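Local coordinates for glucose-inhibited division protein A-related protein, probable oxidoreductase (Thermus thermophilus, PDB 2CUL) that binds flavin-adenine dinucleotide in a Rossmann-type fold and is probably an oxidoreductase related to the GidA division proteins, at residues T33-L36 against D37-M40; L150-L153 against S154-F158. One frame throughout, in Å; residues are numbered along the deposited sequence.

Contact 1: residues T33-L36 against D37-M40. With FAD (flavin-adenine dinucleotide), chain B.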
loop_
_atom_site.group_PDB
_atom_site.type_symbol
_atom_site.label_atom_id
_atom_site.label_comp_id
_atom_site.label_asym_id
_atom_site.label_seq_id
_atom_site.Cartn_x
_atom_site.Cartn_y
_atom_site.Cartn_z
ATOM N N THR A 33 -3.622 5.696 -5.465
ATOM C CA THR A 33 -4.304 5.421 -4.206
ATOM C C THR A 33 -5.763 5.878 -4.288
ATOM O O THR A 33 -6.069 6.899 -4.900
ATOM C CB THR A 33 -3.528 6.087 -3.034
ATOM O OG1 THR A 33 -3.766 5.353 -1.828
ATOM C CG2 THR A 33 -3.934 7.546 -2.858
ATOM N N GLN A 34 -6.670 5.110 -3.684
ATOM C CA GLN A 34 -8.093 5.431 -3.775
ATOM C C GLN A 34 -8.560 6.730 -3.148
ATOM O O GLN A 34 -9.537 7.321 -3.613
ATOM C CB GLN A 34 -8.944 4.271 -3.245
ATOM C CG GLN A 34 -8.687 3.851 -1.818
ATOM C CD GLN A 34 -9.369 2.531 -1.497
ATOM O OE1 GLN A 34 -9.570 1.699 -2.382
ATOM N NE2 GLN A 34 -9.717 2.326 -0.233
ATOM N N SER A 35 -7.878 7.183 -2.105
ATOM C CA SER A 35 -8.269 8.428 -1.459
ATOM C C SER A 35 -7.052 9.246 -1.064
ATOM O O SER A 35 -6.282 8.838 -0.200
ATOM C CB SER A 35 -9.106 8.143 -0.212
ATOM O OG SER A 35 -9.478 9.356 0.420
ATOM N N LEU A 36 -6.872 10.401 -1.698
ATOM C CA LEU A 36 -5.731 11.247 -1.365
ATOM C C LEU A 36 -5.848 11.751 0.067
ATOM O O LEU A 36 -4.837 12.034 0.713
ATOM C CB LEU A 36 -5.637 12.430 -2.333
ATOM C CG LEU A 36 -5.226 12.060 -3.762
ATOM C CD1 LEU A 36 -5.252 13.314 -4.617
ATOM C CD2 LEU A 36 -3.831 11.439 -3.777
ATOM N N ASP A 37 -7.076 11.837 0.575
ATOM C CA ASP A 37 -7.299 12.307 1.940
ATOM C C ASP A 37 -6.942 11.259 2.990
ATOM O O ASP A 37 -7.091 11.502 4.190
ATOM C CB ASP A 37 -8.759 12.731 2.137
ATOM C CG ASP A 37 -9.208 13.767 1.127
ATOM O OD1 ASP A 37 -8.461 14.743 0.902
ATOM O OD2 ASP A 37 -10.311 13.608 0.564
ATOM N N ALA A 38 -6.471 10.098 2.546
ATOM C CA ALA A 38 -6.103 9.029 3.472
ATOM C C ALA A 38 -4.639 8.616 3.336
ATOM O O ALA A 38 -4.202 7.659 3.971
ATOM C CB ALA A 38 -7.007 7.817 3.261
ATOM N N VAL A 39 -3.888 9.330 2.500
ATOM C CA VAL A 39 -2.473 9.026 2.306
ATOM C C VAL A 39 -1.729 8.975 3.639
ATOM O O VAL A 39 -1.756 9.929 4.407
ATOM C CB VAL A 39 -1.795 10.091 1.408
ATOM C CG1 VAL A 39 -0.288 9.896 1.395
ATOM C CG2 VAL A 39 -2.348 9.999 0.001
ATOM N N MET A 40 -1.069 7.853 3.912
ATOM C CA MET A 40 -0.302 7.705 5.148
ATOM C C MET A 40 -1.094 7.992 6.420
ATOM O O MET A 40 -0.542 8.504 7.394
ATOM C CB MET A 40 0.923 8.621 5.102
ATOM C CG MET A 40 1.997 8.184 4.136
ATOM S SD MET A 40 2.921 6.784 4.777
ATOM C CE MET A 40 4.018 7.618 5.956
HETATM P PA FAD B . -2.074 1.165 4.727
HETATM O O1A FAD B . -3.410 0.848 5.256
HETATM O O2A FAD B . -1.203 2.123 5.457
HETATM O O5B FAD B . -2.212 1.705 3.233
HETATM C C5B FAD B . -2.998 0.988 2.280
HETATM C C4B FAD B . -3.384 2.002 1.210
HETATM O O4B FAD B . -3.867 1.263 0.088
HETATM C C3B FAD B . -4.517 2.964 1.620
HETATM O O3B FAD B . -4.190 4.311 1.358
HETATM C C2B FAD B . -5.688 2.465 0.826
HETATM O O2B FAD B . -6.718 3.397 0.592
HETATM C C1B FAD B . -4.998 1.945 -0.432
HETATM N N9A FAD B . -5.775 0.987 -1.215
HETATM C C8A FAD B . -6.266 -0.226 -0.791
HETATM N N7A FAD B . -6.929 -0.862 -1.750
HETATM C C5A FAD B . -6.857 -0.018 -2.840
HETATM C C6A FAD B . -7.366 -0.127 -4.156
HETATM N N6A FAD B . -8.057 -1.165 -4.593
HETATM N N1A FAD B . -7.112 0.921 -5.026
HETATM C C2A FAD B . -6.393 2.014 -4.598
HETATM N N3A FAD B . -5.882 2.175 -3.349
HETATM C C4A FAD B . -6.142 1.135 -2.512
HETATM N N1 FAD B . 0.424 -0.486 13.462
HETATM C C2 FAD B . 0.975 0.406 14.352
HETATM O O2 FAD B . 2.165 0.609 14.378
HETATM N N3 FAD B . 0.121 1.085 15.235
HETATM C C4 FAD B . -1.246 0.917 15.278
HETATM O O4 FAD B . -1.947 1.556 16.092
HETATM C C4X FAD B . -1.810 -0.001 14.367
HETATM N N5 FAD B . -3.179 -0.231 14.357
HETATM C C5X FAD B . -3.738 -1.130 13.468
HETATM C C6 FAD B . -5.116 -1.342 13.477
HETATM C C7 FAD B . -5.742 -2.239 12.591
HETATM C C7M FAD B . -7.239 -2.416 12.654
HETATM C C8 FAD B . -4.918 -2.953 11.650
HETATM C C8M FAD B . -5.508 -3.924 10.662
HETATM C C9 FAD B . -3.516 -2.754 11.631
HETATM C C9A FAD B . -2.894 -1.846 12.529
HETATM N N10 FAD B . -1.474 -1.610 12.545
HETATM C C10 FAD B . -0.934 -0.692 13.463
HETATM C "C1'" FAD B . -0.528 -2.337 11.606
HETATM C "C2'" FAD B . 0.083 -1.567 10.413
HETATM O "O2'" FAD B . 1.106 -0.727 10.876
HETATM C "C3'" FAD B . -0.957 -0.724 9.648
HETATM O "O3'" FAD B . -2.015 -1.540 9.148
HETATM C "C4'" FAD B . -0.360 0.010 8.430
HETATM O "O4'" FAD B . -1.263 0.997 7.938
HETATM C "C5'" FAD B . -0.031 -1.025 7.336
HETATM O "O5'" FAD B . 0.572 -0.361 6.214
HETATM P P FAD B . 0.178 -0.687 4.713
HETATM O O1P FAD B . 1.062 0.172 3.907
HETATM O O2P FAD B . 0.255 -2.163 4.447
HETATM O O3P FAD B . -1.330 -0.257 4.568
#
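Val-39 reaches back over the start of the turn with a single branch: its CG2 lies 3.3 Å from Leu-36 O and meets the methyl group of Thr-33, Val-39 CG2 to Thr-33 CG2 being 4.1 Å, the two side chains crossing at about a right angle. CG2 gets there because it stands beside the backbone N of Val-39, with CG1 turned anti to that nitrogen (chi1 171°). The methyl of Thr-33 thus faces the turn, while its hydroxyl accepts a hydrogen bond from Ala-11 N, in the glycine-rich turn of a GxGxxG-like pattern. Behind these side chains Ala-38 N donates to Ser-35 O (3.0 Å, N-H...O 156°) and Val-39 N makes a weak bond to Leu-36 O, closing a short 3-10 turn. Gln-34 faces the cofactor instead. Its amide lies over one face of the adenine, with Gln-34 OE1 3.2 Å from FAD C5A, whereas Gln-34 NE2 comes to 3.3 Å from the ribose oxygen O2B; Gln-34 N comes to 3.1 Å from FAD N3A, well above the plane of the ring. The turn follows strand 29-33 of the Rossmann-type sheet, whose end meets the adenosine half of the cofactor and pairs with strand 84-97 through Thr-33. Leu-36 packs on Leu-86 and Gln-88 of that strand, and helix 67-79 flanks the turn, with His-71 binding Leu-36 O and touching Val-39.

Contact 2: residues L150-L153 against S154-F158; sequences LEDL and SRLGF
Ser-154 grips Leu-150 O twice, through its backbone N at 2.8 Å and through its hydroxyl OG, also at 2.8 Å. OG stands beside the backbone N (chi1 -60°) and donates from above the carbonyl plane. With an alanine here, Leu-150 O would probably keep the amide bond alone and Leu-150 CD1 would lose its contact with the hydroxyl. Next, Arg-155 NE forms a salt bridge with Glu-151 OE2 at 2.7 Å, using the oxygen's anti lone pair; the acceptor lies near the guanidinium plane, yet the carboxylate is turned at 90° to it. On the buried side, Leu-153 CD2 packs 3.8 Å from Phe-158 CD2, and Leu-153 O sits at the edge of the phenyl ring. Asp-152 OD2 lies 3.7 Å from Leu-156 CD1. Further out, OD2 also takes a hydrogen bond from Leu-94 N while OD1 forms a salt bridge with Arg-105, Phe-160 touches Leu-150, Leu-153 and Ser-154, and Arg-197 makes a cation-pi contact with Phe-158. The helix is capped by Phe-158 N bonding to Leu-153 O at 3.1 Å and Gly-157 N to Ser-154 O at 3.0 Å, around the positive phi (108°) of Gly-157: a Schellman motif at the C-terminal end of helix 148-155.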
loop_
_atom_site.group_PDB
_atom_site.type_symbol
_atom_site.label_atom_id
_atom_site.label_comp_id
_atom_site.label_asym_id
_atom_site.label_seq_id
_atom_site.Cartn_x
_atom_site.Cartn_y
_atom_site.Cartn_z
ATOM N N LEU A 150 -10.113 -7.493 -4.672
ATOM C CA LEU A 150 -10.077 -8.817 -4.062
ATOM C C LEU A 150 -10.782 -9.830 -4.959
ATOM O O LEU A 150 -10.305 -10.951 -5.141
ATOM C CB LEU A 150 -10.754 -8.808 -2.688
ATOM C CG LEU A 150 -10.922 -10.202 -2.063
ATOM C CD1 LEU A 150 -9.555 -10.838 -1.843
ATOM C CD2 LEU A 150 -11.679 -10.089 -0.748
ATOM N N GLU A 151 -11.925 -9.435 -5.511
ATOM C CA GLU A 151 -12.684 -10.320 -6.386
ATOM C C GLU A 151 -11.843 -10.717 -7.594
ATOM O O GLU A 151 -11.826 -11.884 -7.988
ATOM C CB GLU A 151 -13.974 -9.637 -6.849
ATOM C CG GLU A 151 -14.833 -10.469 -7.799
ATOM C CD GLU A 151 -15.142 -11.854 -7.258
ATOM O OE1 GLU A 151 -15.300 -12.258 -6.038
ATOM O OE2 GLU A 151 -15.690 -12.560 -8.211
ATOM N N ASP A 152 -11.136 -9.752 -8.175
ATOM C CA ASP A 152 -10.312 -10.046 -9.339
ATOM C C ASP A 152 -9.167 -10.982 -8.969
ATOM O O ASP A 152 -8.904 -11.955 -9.674
ATOM C CB ASP A 152 -9.744 -8.760 -9.946
ATOM C CG ASP A 152 -9.221 -8.971 -11.355
ATOM O OD1 ASP A 152 -10.026 -9.368 -12.223
ATOM O OD2 ASP A 152 -8.015 -8.749 -11.597
ATOM N N LEU A 153 -8.487 -10.689 -7.864
ATOM C CA LEU A 153 -7.381 -11.530 -7.422
ATOM C C LEU A 153 -7.880 -12.947 -7.135
ATOM O O LEU A 153 -7.219 -13.927 -7.480
ATOM C CB LEU A 153 -6.725 -10.931 -6.173
ATOM C CG LEU A 153 -6.020 -9.587 -6.383
ATOM C CD1 LEU A 153 -5.657 -8.982 -5.035
ATOM C CD2 LEU A 153 -4.781 -9.779 -7.239
ATOM N N SER A 154 -9.052 -13.048 -6.512
ATOM C CA SER A 154 -9.638 -14.348 -6.187
ATOM C C SER A 154 -9.976 -15.106 -7.469
ATOM O O SER A 154 -9.716 -16.306 -7.581
ATOM C CB SER A 154 -10.908 -14.164 -5.352
ATOM O OG SER A 154 -10.624 -13.492 -4.137
ATOM N N ARG A 155 -10.557 -14.401 -8.434
ATOM C CA ARG A 155 -10.912 -15.025 -9.705
ATOM C C ARG A 155 -9.680 -15.550 -10.426
ATOM O O ARG A 155 -9.742 -16.570 -11.111
ATOM C CB ARG A 155 -11.633 -14.032 -10.616
ATOM C CG ARG A 155 -13.025 -13.655 -10.161
ATOM C CD ARG A 155 -13.722 -12.845 -11.239
ATOM N NE ARG A 155 -15.061 -12.431 -10.840
ATOM C CZ ARG A 155 -15.880 -11.726 -11.612
ATOM N NH1 ARG A 155 -15.494 -11.360 -12.828
ATOM N NH2 ARG A 155 -17.083 -11.388 -11.168
ATOM N N LEU A 156 -8.559 -14.853 -10.273
ATOM C CA LEU A 156 -7.321 -15.258 -10.924
ATOM C C LEU A 156 -6.669 -16.451 -10.238
ATOM O O LEU A 156 -5.721 -17.030 -10.766
ATOM C CB LEU A 156 -6.341 -14.079 -10.981
ATOM C CG LEU A 156 -6.802 -12.894 -11.838
ATOM C CD1 LEU A 156 -5.804 -11.751 -11.723
ATOM C CD2 LEU A 156 -6.945 -13.332 -13.290
ATOM N N GLY A 157 -7.172 -16.809 -9.060
ATOM C CA GLY A 157 -6.630 -17.955 -8.349
ATOM C C GLY A 157 -5.803 -17.682 -7.105
ATOM O O GLY A 157 -5.384 -18.619 -6.424
ATOM N N PHE A 158 -5.558 -16.414 -6.795
ATOM C CA PHE A 158 -4.768 -16.084 -5.613
ATOM C C PHE A 158 -5.406 -16.585 -4.320
ATOM O O PHE A 158 -6.623 -16.512 -4.146
ATOM C CB PHE A 158 -4.552 -14.572 -5.528
ATOM C CG PHE A 158 -3.532 -14.055 -6.497
ATOM C CD1 PHE A 158 -2.172 -14.133 -6.206
ATOM C CD2 PHE A 158 -3.928 -13.502 -7.710
ATOM C CE1 PHE A 158 -1.223 -13.662 -7.111
ATOM C CE2 PHE A 158 -2.988 -13.031 -8.622
ATOM C CZ PHE A 158 -1.631 -13.110 -8.320
#

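In the fold
Contact 1 closes well before contact 2 opens along the chain, and their centres stand about 23 Å apart, with about 9 Å between nearest atoms and no touch. Contact 1 follows strand 29-33 of the mixed, Rossmann-type sheet; contact 2 ends helix 148-155, just ahead of strand 160-167 in the four-stranded antiparallel sheet. Strand 84-97 is the element they share: residues 86-90 pair with or pack on contact 1, whereas Leu-94 and Leu-96 meet contact 2. They differ in their distance from flavin-adenine dinucleotide. Residues 33-34 line its pocket directly, while Leu-153 remains about 8 Å away, so contact 2 is structural packing beyond the first shell of the cofactor.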